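Local atomic coordinates of Ufm1-specific protease (Caenorhabditis elegans, PDB entry 5EJJ), a protein that acts as a thiol protease that cleaves the peptide bond at the C-terminal glycine of the ubiquitin-like modifier ufm-1, releasing it from target proteins. Residues 63-74 and 262-273; 171-179 and 251-259. All coordinates share one frame; numbering follows the deposited sequence.

Contact 1 of 2, residues 63-74 and 262-273; sequences QFLESSLSADIE and EAFNRRANNTMM
Arg266 reaches from helix 262-273 into the turn that follows helix 63-68; its chain, extended from CG to NE (chi3 176°), sets the guanidinium edge against a row of backbone carbonyls. Arg266 NH2 donates to Ile73 O at 2.8 Å, the oxygen close to the guanidinium plane. Arg266 NH1 donates to Leu69 O at 3.0 Å, again in the guanidinium plane but from above the plane of that carbonyl; its bonds to Ser70 O and Ile73 O are weak. One face of the group carries Glu66 O and the other Ala71 CA. Arg266 NE meets the anti lone pair of Glu262 OE2 (2.8 Å, a salt bridge), tilted from the guanidinium plane. Shortening the residue to an alanine is likely to take from Leu69 O and Ile73 O the guanidinium N-H groups they accept from, and from Glu262 its charge partner.

Farther along, Asn270 ND2 donates to Ser67 OG at 2.6 Å, the hydroxyl lying in the amide plane, and weakly to Ser68 OG. Both hydroxyls also donate to Phe64 O, from opposite faces of its carbonyl plane. Met273 SD sits at the edge of the Phe64 ring, 5.4 Å from its centroid and 85° off the normal, a Met-aromatic contact. Beyond Arg266, Ala71 CB meets Ala263 CB at 4.0 Å.

The contact thus joins the N-terminal MPN region to the long helix 253-280 of the UfSP2 N-terminal-type region, an arginine holding carbonyls of a helix-ending turn. The axes of 63-68 and 262-273 approach to 8.6 Å at 137°. Strand 302-306 borders both segments: Asn270 OD1 accepts from Gln305 N, and Ser70 OG bonds His303. Leu65, Leu69 and Ile73 pack on Phe38 of strand 33-40, whereas Phe264 and Ala268 lie against strand 127-139.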
loop_
_atom_site.group_PDB
_atom_site.type_symbol
_atom_site.label_atom_id
_atom_site.label_comp_id
_atom_site.label_asym_id
_atom_site.label_seq_id
_atom_site.Cartn_x
_atom_site.Cartn_y
_atom_site.Cartn_z
ATOM N N GLN A 63 11.522 1.444 -19.282
ATOM C CA GLN A 63 10.634 2.592 -19.374
ATOM C C GLN A 63 9.295 2.338 -18.705
ATOM O O GLN A 63 8.680 3.265 -18.180
ATOM C CB GLN A 63 10.377 2.956 -20.827
ATOM C CG GLN A 63 11.597 3.365 -21.609
ATOM C CD GLN A 63 11.270 3.586 -23.068
ATOM O OE1 GLN A 63 10.097 3.569 -23.467
ATOM N NE2 GLN A 63 12.302 3.794 -23.878
ATOM N N PHE A 64 8.810 1.102 -18.740
ATOM C CA PHE A 64 7.576 0.834 -18.013
ATOM C C PHE A 64 7.778 0.983 -16.507
ATOM O O PHE A 64 6.948 1.576 -15.822
ATOM C CB PHE A 64 6.983 -0.532 -18.313
ATOM C CG PHE A 64 5.687 -0.758 -17.607
ATOM C CD1 PHE A 64 4.513 -0.150 -18.067
ATOM C CD2 PHE A 64 5.636 -1.527 -16.448
ATOM C CE1 PHE A 64 3.311 -0.337 -17.411
ATOM C CE2 PHE A 64 4.441 -1.722 -15.779
ATOM C CZ PHE A 64 3.275 -1.129 -16.257
ATOM N N LEU A 65 8.882 0.448 -16.001
ATOM C CA LEU A 65 9.181 0.540 -14.583
ATOM C C LEU A 65 9.217 1.982 -14.124
ATOM O O LEU A 65 8.475 2.352 -13.222
ATOM C CB LEU A 65 10.500 -0.157 -14.236
ATOM C CG LEU A 65 10.493 -1.674 -14.442
ATOM C CD1 LEU A 65 11.759 -2.241 -13.914
ATOM C CD2 LEU A 65 9.316 -2.325 -13.777
ATOM N N GLU A 66 10.058 2.793 -14.763
ATOM C CA GLU A 66 10.303 4.172 -14.335
ATOM C C GLU A 66 9.016 4.998 -14.343
ATOM O O GLU A 66 8.822 5.850 -13.477
ATOM C CB GLU A 66 11.382 4.812 -15.214
ATOM C CG GLU A 66 12.051 6.093 -14.674
ATOM C CD GLU A 66 13.470 6.304 -15.282
ATOM O OE1 GLU A 66 14.197 7.266 -14.895
ATOM O OE2 GLU A 66 13.863 5.487 -16.160
ATOM N N SER A 67 8.115 4.725 -15.280
ATOM C CA SER A 67 6.900 5.513 -15.364
ATOM C C SER A 67 5.962 5.175 -14.217
ATOM O O SER A 67 4.970 5.869 -13.963
ATOM C CB SER A 67 6.189 5.275 -16.698
ATOM O OG SER A 67 5.282 4.182 -16.641
ATOM N N SER A 68 6.269 4.091 -13.524
ATOM C CA SER A 68 5.402 3.624 -12.459
ATOM C C SER A 68 5.863 4.028 -11.078
ATOM O O SER A 68 5.134 3.860 -10.118
ATOM C CB SER A 68 5.281 2.128 -12.541
ATOM O OG SER A 68 4.704 1.799 -13.793
ATOM N N LEU A 69 7.070 4.570 -10.989
ATOM C CA LEU A 69 7.636 5.011 -9.732
ATOM C C LEU A 69 7.367 6.496 -9.507
ATOM O O LEU A 69 7.029 7.224 -10.441
ATOM C CB LEU A 69 9.127 4.736 -9.736
ATOM C CG LEU A 69 9.395 3.317 -10.202
ATOM C CD1 LEU A 69 10.865 3.071 -10.267
ATOM C CD2 LEU A 69 8.763 2.369 -9.238
ATOM N N SER A 70 7.508 6.936 -8.260
ATOM C CA SER A 70 7.266 8.328 -7.913
ATOM C C SER A 70 8.236 9.234 -8.604
ATOM O O SER A 70 9.389 8.881 -8.809
ATOM C CB SER A 70 7.361 8.558 -6.415
ATOM O OG SER A 70 6.132 8.264 -5.788
ATOM N N ALA A 71 7.744 10.428 -8.916
ATOM C CA ALA A 71 8.391 11.363 -9.822
ATOM C C ALA A 71 9.789 11.788 -9.390
ATOM O O ALA A 71 10.603 12.147 -10.241
ATOM C CB ALA A 71 7.513 12.562 -10.033
ATOM N N ASP A 72 10.084 11.733 -8.091
ATOM C CA ASP A 72 11.417 12.110 -7.622
ATOM C C ASP A 72 12.472 11.013 -7.810
ATOM O O ASP A 72 13.648 11.203 -7.519
ATOM C CB ASP A 72 11.360 12.537 -6.167
ATOM C CG ASP A 72 11.107 11.378 -5.227
ATOM O OD1 ASP A 72 10.093 10.656 -5.386
ATOM O OD2 ASP A 72 11.936 11.179 -4.321
ATOM N N ILE A 73 12.044 9.869 -8.316
ATOM C CA ILE A 73 12.885 8.700 -8.420
ATOM C C ILE A 73 13.175 8.381 -9.876
ATOM O O ILE A 73 12.296 8.425 -10.721
ATOM C CB ILE A 73 12.161 7.532 -7.775
ATOM C CG1 ILE A 73 12.060 7.787 -6.284
ATOM C CG2 ILE A 73 12.858 6.221 -8.042
ATOM C CD1 ILE A 73 11.631 6.595 -5.506
ATOM N N GLU A 74 14.422 8.063 -10.181
ATOM C CA GLU A 74 14.765 7.677 -11.540
ATOM C C GLU A 74 15.780 6.549 -11.550
ATOM O O GLU A 74 16.298 6.149 -10.512
ATOM C CB GLU A 74 15.363 8.868 -12.260
ATOM C CG GLU A 74 16.685 9.272 -11.699
ATOM C CD GLU A 74 17.060 10.671 -12.110
ATOM O OE1 GLU A 74 16.899 11.604 -11.281
ATOM O OE2 GLU A 74 17.509 10.844 -13.271
ATOM N N GLU A 262 6.629 16.059 -14.104
ATOM C CA GLU A 262 7.134 14.696 -14.331
ATOM C C GLU A 262 6.110 13.638 -13.924
ATOM O O GLU A 262 5.970 12.602 -14.591
ATOM C CB GLU A 262 8.429 14.443 -13.562
ATOM C CG GLU A 262 9.007 13.023 -13.715
ATOM C CD GLU A 262 9.600 12.744 -15.096
ATOM O OE1 GLU A 262 9.860 13.705 -15.869
ATOM O OE2 GLU A 262 9.804 11.549 -15.422
ATOM N N ALA A 263 5.406 13.907 -12.824
ATOM C CA ALA A 263 4.390 13.002 -12.315
ATOM C C ALA A 263 3.325 12.780 -13.387
ATOM O O ALA A 263 2.997 11.632 -13.736
ATOM C CB ALA A 263 3.784 13.560 -11.049
ATOM N N PHE A 264 2.814 13.889 -13.922
ATOM C CA PHE A 264 1.811 13.856 -14.978
ATOM C C PHE A 264 2.301 13.167 -16.261
ATOM O O PHE A 264 1.543 12.425 -16.899
ATOM C CB PHE A 264 1.317 15.266 -15.319
ATOM C CG PHE A 264 0.427 15.292 -16.506
ATOM C CD1 PHE A 264 0.905 15.678 -17.732
ATOM C CD2 PHE A 264 -0.877 14.839 -16.414
ATOM C CE1 PHE A 264 0.078 15.661 -18.851
ATOM C CE2 PHE A 264 -1.705 14.809 -17.530
ATOM C CZ PHE A 264 -1.234 15.227 -18.747
ATOM N N ASN A 265 3.552 13.418 -16.648
ATOM C CA ASN A 265 4.072 12.789 -17.846
ATOM C C ASN A 265 4.221 11.274 -17.707
ATOM O O ASN A 265 3.987 10.545 -18.666
ATOM C CB ASN A 265 5.372 13.436 -18.319
ATOM C CG ASN A 265 5.204 14.911 -18.696
ATOM O OD1 ASN A 265 4.088 15.416 -18.856
ATOM N ND2 ASN A 265 6.324 15.606 -18.840
ATOM N N ARG A 266 4.563 10.789 -16.512
ATOM C CA ARG A 266 4.746 9.353 -16.307
ATOM C C ARG A 266 3.423 8.615 -16.383
ATOM O O ARG A 266 3.335 7.520 -16.931
ATOM C CB ARG A 266 5.417 9.086 -14.967
ATOM C CG ARG A 266 6.841 9.581 -14.902
ATOM C CD ARG A 266 7.573 9.050 -13.727
ATOM N NE ARG A 266 8.963 9.470 -13.743
ATOM C CZ ARG A 266 9.805 9.300 -12.727
ATOM N NH1 ARG A 266 9.408 8.724 -11.607
ATOM N NH2 ARG A 266 11.048 9.710 -12.822
ATOM N N ARG A 267 2.385 9.213 -15.823
ATOM C CA ARG A 267 1.063 8.623 -15.913
ATOM C C ARG A 267 0.581 8.523 -17.356
ATOM O O ARG A 267 -0.103 7.572 -17.709
ATOM C CB ARG A 267 0.069 9.461 -15.122
ATOM C CG ARG A 267 0.156 9.319 -13.648
ATOM C CD ARG A 267 -0.724 8.189 -13.196
ATOM N NE ARG A 267 -0.632 8.025 -11.752
ATOM C CZ ARG A 267 -1.198 7.038 -11.071
ATOM N NH1 ARG A 267 -1.903 6.101 -11.699
ATOM N NH2 ARG A 267 -1.041 6.989 -9.754
ATOM N N ALA A 268 0.896 9.526 -18.178
ATOM C CA ALA A 268 0.502 9.478 -19.586
ATOM C C ALA A 268 1.265 8.361 -20.298
ATOM O O ALA A 268 0.661 7.526 -20.954
ATOM C CB ALA A 268 0.726 10.795 -20.265
ATOM N N ASN A 269 2.584 8.332 -20.139
ATOM C CA ASN A 269 3.389 7.264 -20.697
ATOM C C ASN A 269 2.922 5.882 -20.247
ATOM O O ASN A 269 2.932 4.933 -21.019
ATOM C CB ASN A 269 4.851 7.463 -20.319
ATOM C CG ASN A 269 5.428 8.768 -20.866
ATOM O OD1 ASN A 269 4.944 9.316 -21.866
ATOM N ND2 ASN A 269 6.476 9.273 -20.209
ATOM N N ASN A 270 2.509 5.773 -18.992
ATOM C CA ASN A 270 2.006 4.522 -18.464
ATOM C C ASN A 270 0.727 4.104 -19.155
ATOM O O ASN A 270 0.559 2.936 -19.461
ATOM C CB ASN A 270 1.760 4.626 -16.963
ATOM C CG ASN A 270 1.871 3.275 -16.259
ATOM O OD1 ASN A 270 0.878 2.557 -16.081
ATOM N ND2 ASN A 270 3.094 2.915 -15.869
ATOM N N THR A 271 -0.174 5.061 -19.391
ATOM C CA THR A 271 -1.447 4.816 -20.090
ATOM C C THR A 271 -1.172 4.400 -21.519
ATOM O O THR A 271 -1.798 3.489 -22.057
ATOM C CB THR A 271 -2.293 6.093 -20.160
ATOM O OG1 THR A 271 -2.641 6.515 -18.834
ATOM C CG2 THR A 271 -3.563 5.859 -20.983
ATOM N N MET A 272 -0.218 5.101 -22.120
ATOM C CA MET A 272 0.235 4.834 -23.466
ATOM C C MET A 272 0.698 3.389 -23.558
ATOM O O MET A 272 0.227 2.624 -24.400
ATOM C CB MET A 272 1.379 5.789 -23.800
ATOM C CG MET A 272 2.008 5.596 -25.180
ATOM S SD MET A 272 3.707 4.952 -25.211
ATOM C CE MET A 272 3.375 3.265 -25.702
ATOM N N MET A 273 1.601 3.009 -22.668
ATOM C CA MET A 273 2.161 1.671 -22.702
ATOM C C MET A 273 1.136 0.545 -22.464
ATOM O O MET A 273 1.213 -0.500 -23.105
ATOM C CB MET A 273 3.344 1.555 -21.746
ATOM C CG MET A 273 4.617 2.198 -22.257
ATOM S SD MET A 273 5.994 2.150 -21.068
ATOM C CE MET A 273 6.300 3.902 -20.864
#

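Contact 2 of 2, residues 171-179 and 251-259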
loop_
_atom_site.group_PDB
_atom_site.type_symbol
_atom_site.label_atom_id
_atom_site.label_comp_id
_atom_site.label_asym_id
_atom_site.label_seq_id
_atom_site.Cartn_x
_atom_site.Cartn_y
_atom_site.Cartn_z
ATOM N N LEU A 171 -2.985 27.755 -2.008
ATOM C CA LEU A 171 -1.779 27.155 -2.533
ATOM C C LEU A 171 -1.865 27.107 -4.047
ATOM O O LEU A 171 -2.895 26.708 -4.616
ATOM C CB LEU A 171 -1.651 25.742 -1.975
ATOM C CG LEU A 171 -1.451 25.734 -0.468
ATOM C CD1 LEU A 171 -1.286 24.325 0.048
ATOM C CD2 LEU A 171 -0.231 26.581 -0.184
ATOM N N VAL A 172 -0.787 27.514 -4.700
ATOM C CA VAL A 172 -0.748 27.425 -6.141
ATOM C C VAL A 172 0.598 26.865 -6.618
ATOM O O VAL A 172 1.665 27.388 -6.280
ATOM C CB VAL A 172 -1.146 28.785 -6.823
ATOM C CG1 VAL A 172 -0.320 29.927 -6.294
ATOM C CG2 VAL A 172 -0.998 28.723 -8.322
ATOM N N ILE A 173 0.543 25.770 -7.371
ATOM C CA ILE A 173 1.720 25.299 -8.096
ATOM C C ILE A 173 1.556 25.577 -9.589
ATOM O O ILE A 173 0.527 25.255 -10.193
ATOM C CB ILE A 173 2.006 23.806 -7.845
ATOM C CG1 ILE A 173 2.097 23.536 -6.348
ATOM C CG2 ILE A 173 3.320 23.378 -8.520
ATOM C CD1 ILE A 173 1.791 22.118 -6.009
ATOM N N ARG A 174 2.586 26.173 -10.172
ATOM C CA ARG A 174 2.493 26.744 -11.501
ATOM C C ARG A 174 3.918 26.992 -11.897
ATOM O O ARG A 174 4.767 27.105 -11.032
ATOM C CB ARG A 174 1.759 28.072 -11.419
ATOM C CG ARG A 174 1.035 28.540 -12.693
ATOM C CD ARG A 174 0.648 30.030 -12.595
ATOM N NE ARG A 174 1.808 30.778 -12.093
ATOM C CZ ARG A 174 1.959 31.216 -10.840
ATOM N NH1 ARG A 174 1.006 31.019 -9.923
ATOM N NH2 ARG A 174 3.075 31.862 -10.510
ATOM N N GLU A 175 4.195 27.042 -13.194
ATOM C CA GLU A 175 5.536 27.353 -13.680
ATOM C C GLU A 175 5.896 28.762 -13.211
ATOM O O GLU A 175 5.013 29.552 -12.883
ATOM C CB GLU A 175 5.599 27.233 -15.202
ATOM C CG GLU A 175 6.985 27.307 -15.803
ATOM C CD GLU A 175 6.954 27.659 -17.293
ATOM O OE1 GLU A 175 5.879 28.082 -17.797
ATOM O OE2 GLU A 175 8.006 27.514 -17.960
ATOM N N GLN A 176 7.191 29.056 -13.152
ATOM C CA GLN A 176 7.719 30.233 -12.459
ATOM C C GLN A 176 9.178 30.391 -12.839
ATOM O O GLN A 176 9.899 29.395 -12.964
ATOM C CB GLN A 176 7.685 30.026 -10.941
ATOM C CG GLN A 176 6.486 30.594 -10.181
ATOM C CD GLN A 176 6.537 30.235 -8.691
ATOM O OE1 GLN A 176 7.276 29.323 -8.280
ATOM N NE2 GLN A 176 5.759 30.958 -7.877
ATOM N N LYS A 177 9.626 31.634 -13.007
ATOM C CA LYS A 177 11.056 31.900 -13.160
ATOM C C LYS A 177 11.709 31.531 -11.823
ATOM O O LYS A 177 11.094 31.736 -10.764
ATOM C CB LYS A 177 11.312 33.377 -13.487
ATOM C CG LYS A 177 10.338 34.013 -14.490
ATOM C CD LYS A 177 10.057 35.480 -14.124
ATOM C CE LYS A 177 9.124 36.176 -15.119
ATOM N NZ LYS A 177 8.711 37.541 -14.644
ATOM N N PRO A 178 12.934 30.964 -11.863
ATOM C CA PRO A 178 13.655 30.543 -10.650
ATOM C C PRO A 178 13.621 31.582 -9.520
ATOM O O PRO A 178 13.327 31.223 -8.380
ATOM C CB PRO A 178 15.083 30.318 -11.159
ATOM C CG PRO A 178 14.877 29.830 -12.546
ATOM C CD PRO A 178 13.677 30.599 -13.086
ATOM N N GLU A 179 13.881 32.847 -9.843
ATOM C CA GLU A 179 13.841 33.917 -8.852
ATOM C C GLU A 179 12.508 34.036 -8.126
ATOM O O GLU A 179 12.452 34.582 -7.030
ATOM C CB GLU A 179 14.174 35.260 -9.492
ATOM C CG GLU A 179 13.269 35.639 -10.644
ATOM C CD GLU A 179 13.841 35.212 -11.984
ATOM O OE1 GLU A 179 14.703 34.293 -11.997
ATOM O OE2 GLU A 179 13.436 35.806 -13.013
ATOM N N ASP A 251 11.246 21.670 0.382
ATOM C CA ASP A 251 11.419 22.077 -1.030
ATOM C C ASP A 251 10.580 23.272 -1.477
ATOM O O ASP A 251 9.530 23.563 -0.901
ATOM C CB ASP A 251 11.370 20.914 -2.049
ATOM C CG ASP A 251 10.189 19.985 -1.841
ATOM O OD1 ASP A 251 10.294 18.815 -2.264
ATOM O OD2 ASP A 251 9.163 20.405 -1.264
ATOM N N SER A 252 11.098 23.961 -2.494
ATOM C CA SER A 252 10.565 25.233 -2.958
ATOM C C SER A 252 9.467 25.003 -3.950
ATOM O O SER A 252 9.499 24.025 -4.686
ATOM C CB SER A 252 11.665 26.075 -3.623
ATOM O OG SER A 252 11.970 25.655 -4.951
ATOM N N SER A 253 8.503 25.921 -3.973
ATOM C CA SER A 253 7.396 25.902 -4.934
ATOM C C SER A 253 7.901 25.538 -6.330
ATOM O O SER A 253 7.200 24.881 -7.081
ATOM C CB SER A 253 6.658 27.255 -4.951
ATOM O OG SER A 253 7.408 28.280 -5.614
ATOM N N LEU A 254 9.127 25.933 -6.664
ATOM C CA LEU A 254 9.709 25.519 -7.933
ATOM C C LEU A 254 9.918 24.007 -8.002
ATOM O O LEU A 254 9.536 23.359 -8.980
ATOM C CB LEU A 254 11.034 26.218 -8.195
ATOM C CG LEU A 254 11.583 25.884 -9.582
ATOM C CD1 LEU A 254 10.676 26.431 -10.665
ATOM C CD2 LEU A 254 12.982 26.412 -9.770
ATOM N N ASP A 255 10.547 23.459 -6.964
ATOM C CA ASP A 255 10.783 22.023 -6.861
ATOM C C ASP A 255 9.461 21.273 -6.985
ATOM O O ASP A 255 9.399 20.232 -7.640
ATOM C CB ASP A 255 11.433 21.674 -5.516
ATOM C CG ASP A 255 12.915 22.068 -5.434
ATOM O OD1 ASP A 255 13.676 21.809 -6.408
ATOM O OD2 ASP A 255 13.315 22.619 -4.369
ATOM N N LEU A 256 8.408 21.802 -6.355
ATOM C CA LEU A 256 7.088 21.185 -6.431
ATOM C C LEU A 256 6.594 21.144 -7.860
ATOM O O LEU A 256 5.897 20.227 -8.249
ATOM C CB LEU A 256 6.058 21.951 -5.607
ATOM C CG LEU A 256 5.952 21.813 -4.090
ATOM C CD1 LEU A 256 5.712 20.383 -3.620
ATOM C CD2 LEU A 256 7.182 22.372 -3.472
ATOM N N TYR A 257 6.928 22.161 -8.641
ATOM C CA TYR A 257 6.390 22.261 -9.992
ATOM C C TYR A 257 7.057 21.254 -10.920
ATOM O O TYR A 257 6.366 20.537 -11.655
ATOM C CB TYR A 257 6.499 23.687 -10.532
ATOM C CG TYR A 257 6.494 23.767 -12.042
ATOM C CD1 TYR A 257 5.295 23.742 -12.755
ATOM C CD2 TYR A 257 7.689 23.870 -12.758
ATOM C CE1 TYR A 257 5.289 23.809 -14.135
ATOM C CE2 TYR A 257 7.694 23.925 -14.130
ATOM C CZ TYR A 257 6.492 23.899 -14.814
ATOM O OH TYR A 257 6.491 23.961 -16.185
ATOM N N LYS A 258 8.386 21.175 -10.872
ATOM C CA LYS A 258 9.073 20.178 -11.677
ATOM C C LYS A 258 8.584 18.760 -11.362
ATOM O O LYS A 258 8.534 17.922 -12.254
ATOM C CB LYS A 258 10.591 20.279 -11.556
ATOM C CG LYS A 258 11.113 21.702 -11.572
ATOM C CD LYS A 258 12.478 21.825 -12.263
ATOM C CE LYS A 258 12.335 21.806 -13.802
ATOM N NZ LYS A 258 13.410 22.582 -14.527
ATOM N N ARG A 259 8.186 18.488 -10.120
ATOM C CA ARG A 259 7.714 17.144 -9.779
ATOM C C ARG A 259 6.336 16.819 -10.328
ATOM O O ARG A 259 6.127 15.749 -10.900
ATOM C CB ARG A 259 7.765 16.886 -8.279
ATOM C CG ARG A 259 9.038 16.167 -7.881
ATOM C CD ARG A 259 8.879 15.359 -6.611
ATOM N NE ARG A 259 8.867 16.210 -5.430
ATOM C CZ ARG A 259 9.933 16.832 -4.951
ATOM N NH1 ARG A 259 11.110 16.715 -5.558
ATOM N NH2 ARG A 259 9.811 17.580 -3.870
#
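Ile173 and Tyr257 mark the apolar part of this contact, where strand 171-173 passes beside the first turns of helix 253-259. With CG1 of Ile173 beside the backbone N (chi1 -54°), the methyl CG2 is the branch that meets the helix: Ile173 CG2 comes 3.6 Å from Tyr257 CA and 3.8 Å from Tyr257 CB, and it also touches Leu256 CB. Leu254 adds van der Waals contacts, its methyl CD1 lying 3.8 Å from the carbonyl oxygen Gln176 O and its other methyl near Pro178.

The aromatic component is a CH-pi contact. Glu175 CA stands over the centre of the Tyr257 ring, 3.6 Å from the centroid and only 14° off the ring normal. From there the glutamate side chain runs alongside the tyrosine in the same direction, Glu175 CG being 3.4 Å from Tyr257 OH. The hydroxyl itself is hydrogen-bonded to Phe160 O, which secures the far end of the ring.

In the fold, strand 171-173 is an outermost strand of a five-stranded mixed sheet, pairing with strand 163-166, and the strand and helix directions differ by 56°. The helix start beside it is marked by a capping box: Ser252 occupies the N-cap, Ser252 N donates to Asp255 OD2 at 3.2 Å, and the return bond from Asp255 N to Ser252 OG is weak.

Hydrogen bonding across the two segments runs from Ser253 OG to Gln176 OE1 at 2.9 Å, on a lone pair of the amide oxygen and in the carbonyl plane. Ser253 OG is also bonded to Gln182 N, and Gln176 NE2 makes a weak bond to Gln182 OE1.

Helix 253-280 serves both contacts: its first turns meet the edge strand in contact 2, and the residues that follow meet helix 59-68 in contact 1. The centres lie about 20 Å apart, yet the two touch, with Ala71 CB 3.6 Å from Arg259 O. Contact 1 is the more buried, half of its touching residues being buried and none exposed, and it joins the MPN region to the UfSP2 N-terminal-type region largely through arginine-to-carbonyl bonds. Contact 2, farther from the chain centre with three exposed residues, stays within the second of these regions and relies more on apolar and ring contacts. Both of its segments lie in sequence between those of contact 1.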